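Local coordinates for major capsid protein P2 (Pseudoalteromonas phage pm2, PDB 2VVF) that forms the capsid shell of a membrane-containing marine bacteriophage as a trimer of double jelly-roll subunits, at residues A[109-114]-A[139-144]. Numbering follows the deposited sequence.
With CA (calcium ion), chain G.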
loop_
_atom_site.group_PDB
_atom_site.type_symbol
_atom_site.label_atom_id
_atom_site.label_comp_id
_atom_site.label_asym_id
_atom_site.label_seq_id
_atom_site.Cartn_x
_atom_site.Cartn_y
_atom_site.Cartn_z
ATOM N N VAL A 109 5.572 -23.305 19.462
ATOM C CA VAL A 109 4.862 -24.254 20.312
ATOM C C VAL A 109 5.048 -25.701 19.857
ATOM O O VAL A 109 4.800 -26.033 18.698
ATOM C CB VAL A 109 3.374 -23.893 20.447
ATOM C CG1 VAL A 109 2.588 -25.075 20.991
ATOM C CG2 VAL A 109 3.205 -22.673 21.340
ATOM N N GLY A 110 5.482 -26.556 20.781
ATOM C CA GLY A 110 5.696 -27.971 20.488
ATOM C C GLY A 110 7.130 -28.243 20.042
ATOM O O GLY A 110 7.535 -29.395 19.883
ATOM N N LEU A 111 7.890 -27.173 19.842
ATOM C CA LEU A 111 9.279 -27.273 19.404
ATOM C C LEU A 111 10.213 -27.587 20.568
ATOM O O LEU A 111 9.921 -27.262 21.718
ATOM C CB LEU A 111 9.722 -25.961 18.743
ATOM C CG LEU A 111 9.340 -25.778 17.273
ATOM C CD1 LEU A 111 9.872 -24.704 16.722
ATOM C CD2 LEU A 111 9.990 -26.644 16.472
ATOM N N THR A 112 11.348 -28.204 20.256
ATOM C CA THR A 112 12.350 -28.525 21.265
ATOM C C THR A 112 13.508 -27.540 21.134
ATOM O O THR A 112 14.132 -27.161 22.127
ATOM C CB THR A 112 12.830 -29.982 21.150
ATOM O OG1 THR A 112 11.721 -30.870 21.331
ATOM C CG2 THR A 112 13.893 -30.276 22.201
ATOM N N THR A 113 13.771 -27.117 19.902
ATOM C CA THR A 113 14.829 -26.153 19.630
ATOM C C THR A 113 14.534 -25.291 18.407
ATOM O O THR A 113 14.035 -25.775 17.391
ATOM C CB THR A 113 16.213 -26.825 19.516
ATOM O OG1 THR A 113 16.274 -27.614 18.320
ATOM C CG2 THR A 113 16.486 -27.704 20.721
ATOM N N CYS A 114 14.853 -24.008 18.521
ATOM C CA CYS A 114 14.694 -23.057 17.429
ATOM C C CYS A 114 16.004 -22.285 17.337
ATOM O O CYS A 114 16.372 -21.558 18.260
ATOM C CB CYS A 114 13.525 -22.108 17.692
ATOM S SG CYS A 114 12.778 -21.439 16.187
ATOM N N THR A 139 2.188 -20.161 18.856
ATOM C CA THR A 139 1.462 -20.963 17.878
ATOM C C THR A 139 2.414 -22.050 17.396
ATOM O O THR A 139 3.628 -21.933 17.566
ATOM C CB THR A 139 0.980 -20.110 16.683
ATOM O OG1 THR A 139 2.110 -19.672 15.914
ATOM C CG2 THR A 139 0.197 -18.901 17.163
ATOM N N ALA A 140 1.871 -23.101 16.792
ATOM C CA ALA A 140 2.712 -24.167 16.259
ATOM C C ALA A 140 3.483 -23.580 15.083
ATOM O O ALA A 140 3.104 -22.530 14.563
ATOM C CB ALA A 140 1.857 -25.337 15.803
ATOM N N PRO A 141 4.568 -24.235 14.679
ATOM C CA PRO A 141 5.359 -23.759 13.552
ATOM C C PRO A 141 4.435 -23.513 12.359
ATOM O O PRO A 141 4.487 -22.458 11.731
ATOM C CB PRO A 141 6.299 -24.931 13.280
ATOM C CG PRO A 141 6.527 -25.529 14.633
ATOM C CD PRO A 141 5.294 -25.249 15.466
ATOM N N SER A 142 3.555 -24.474 12.094
ATOM C CA SER A 142 2.569 -24.354 11.024
ATOM C C SER A 142 3.151 -23.905 9.680
ATOM O O SER A 142 4.245 -24.321 9.295
ATOM C CB SER A 142 1.436 -23.422 11.462
ATOM O OG SER A 142 0.477 -23.255 10.435
ATOM N N TRP A 143 2.401 -23.073 8.963
ATOM C CA TRP A 143 2.823 -22.572 7.656
ATOM C C TRP A 143 4.083 -21.718 7.747
ATOM O O TRP A 143 4.090 -20.674 8.398
ATOM C CB TRP A 143 1.696 -21.779 6.990
ATOM C CG TRP A 143 0.910 -22.585 6.005
ATOM C CD1 TRP A 143 -0.225 -23.302 6.252
ATOM C CD2 TRP A 143 1.229 -22.801 4.625
ATOM N NE1 TRP A 143 -0.639 -23.943 5.107
ATOM C CE2 TRP A 143 0.239 -23.652 4.096
ATOM C CE3 TRP A 143 2.249 -22.347 3.784
ATOM C CZ2 TRP A 143 0.239 -24.057 2.764
ATOM C CZ3 TRP A 143 2.249 -22.754 2.463
ATOM C CH2 TRP A 143 1.249 -23.599 1.965
ATOM N N LEU A 144 5.143 -22.163 7.081
ATOM C CA LEU A 144 6.415 -21.451 7.094
ATOM C C LEU A 144 7.014 -21.369 5.695
ATOM O O LEU A 144 6.712 -22.190 4.831
ATOM C CB LEU A 144 7.403 -22.174 8.016
ATOM C CG LEU A 144 7.623 -21.646 9.437
ATOM C CD1 LEU A 144 6.419 -20.873 9.934
ATOM C CD2 LEU A 144 7.956 -22.790 10.382
HETATM CA CA CA G . 3.335 -20.210 11.005
#
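V109 and T139 meet through their backbones where the two jelly rolls of this capsid protein are joined, and they illustrate how a linker can be tied by one backbone bond to the domain it leaves. The segment 139-144 runs from the N-terminal jelly roll into strand 143-154 of the C-terminal one; 109-114 is the loop between strands 106-107 and 114-120 of the first. V109 N donates to T139 O at 3.0 Å, a moderately bent bond (150° at the hydrogen) whose donor stands above the carbonyl plane. The valine side chain lies against T139: CB is 3.5 Å from T139 O, and CG2, anti to the carbonyl carbon of V109, is 3.7 Å from T139 N. V109 O touches P141 CD at 3.4 Å. G110 then turns the chain at phi 92° and psi -7°, angles that leave no room for a CB beside the carbonyl O of V109, and its O is hydrogen-bonded to R266 near the C terminus. L111, buried also against L51 and I25, adds the apolar part: its CG and both methyls border P141 CG, with L111 CG 3.9 Å from that atom. The backbone N atoms of T112 and T113 both hydrogen-bond to D52 OD1. P141, whose ring takes these contacts, also binds calcium through its carbonyl, with A105 O and W143 O as further ligands; P141 O lies 2.6 Å from the ion.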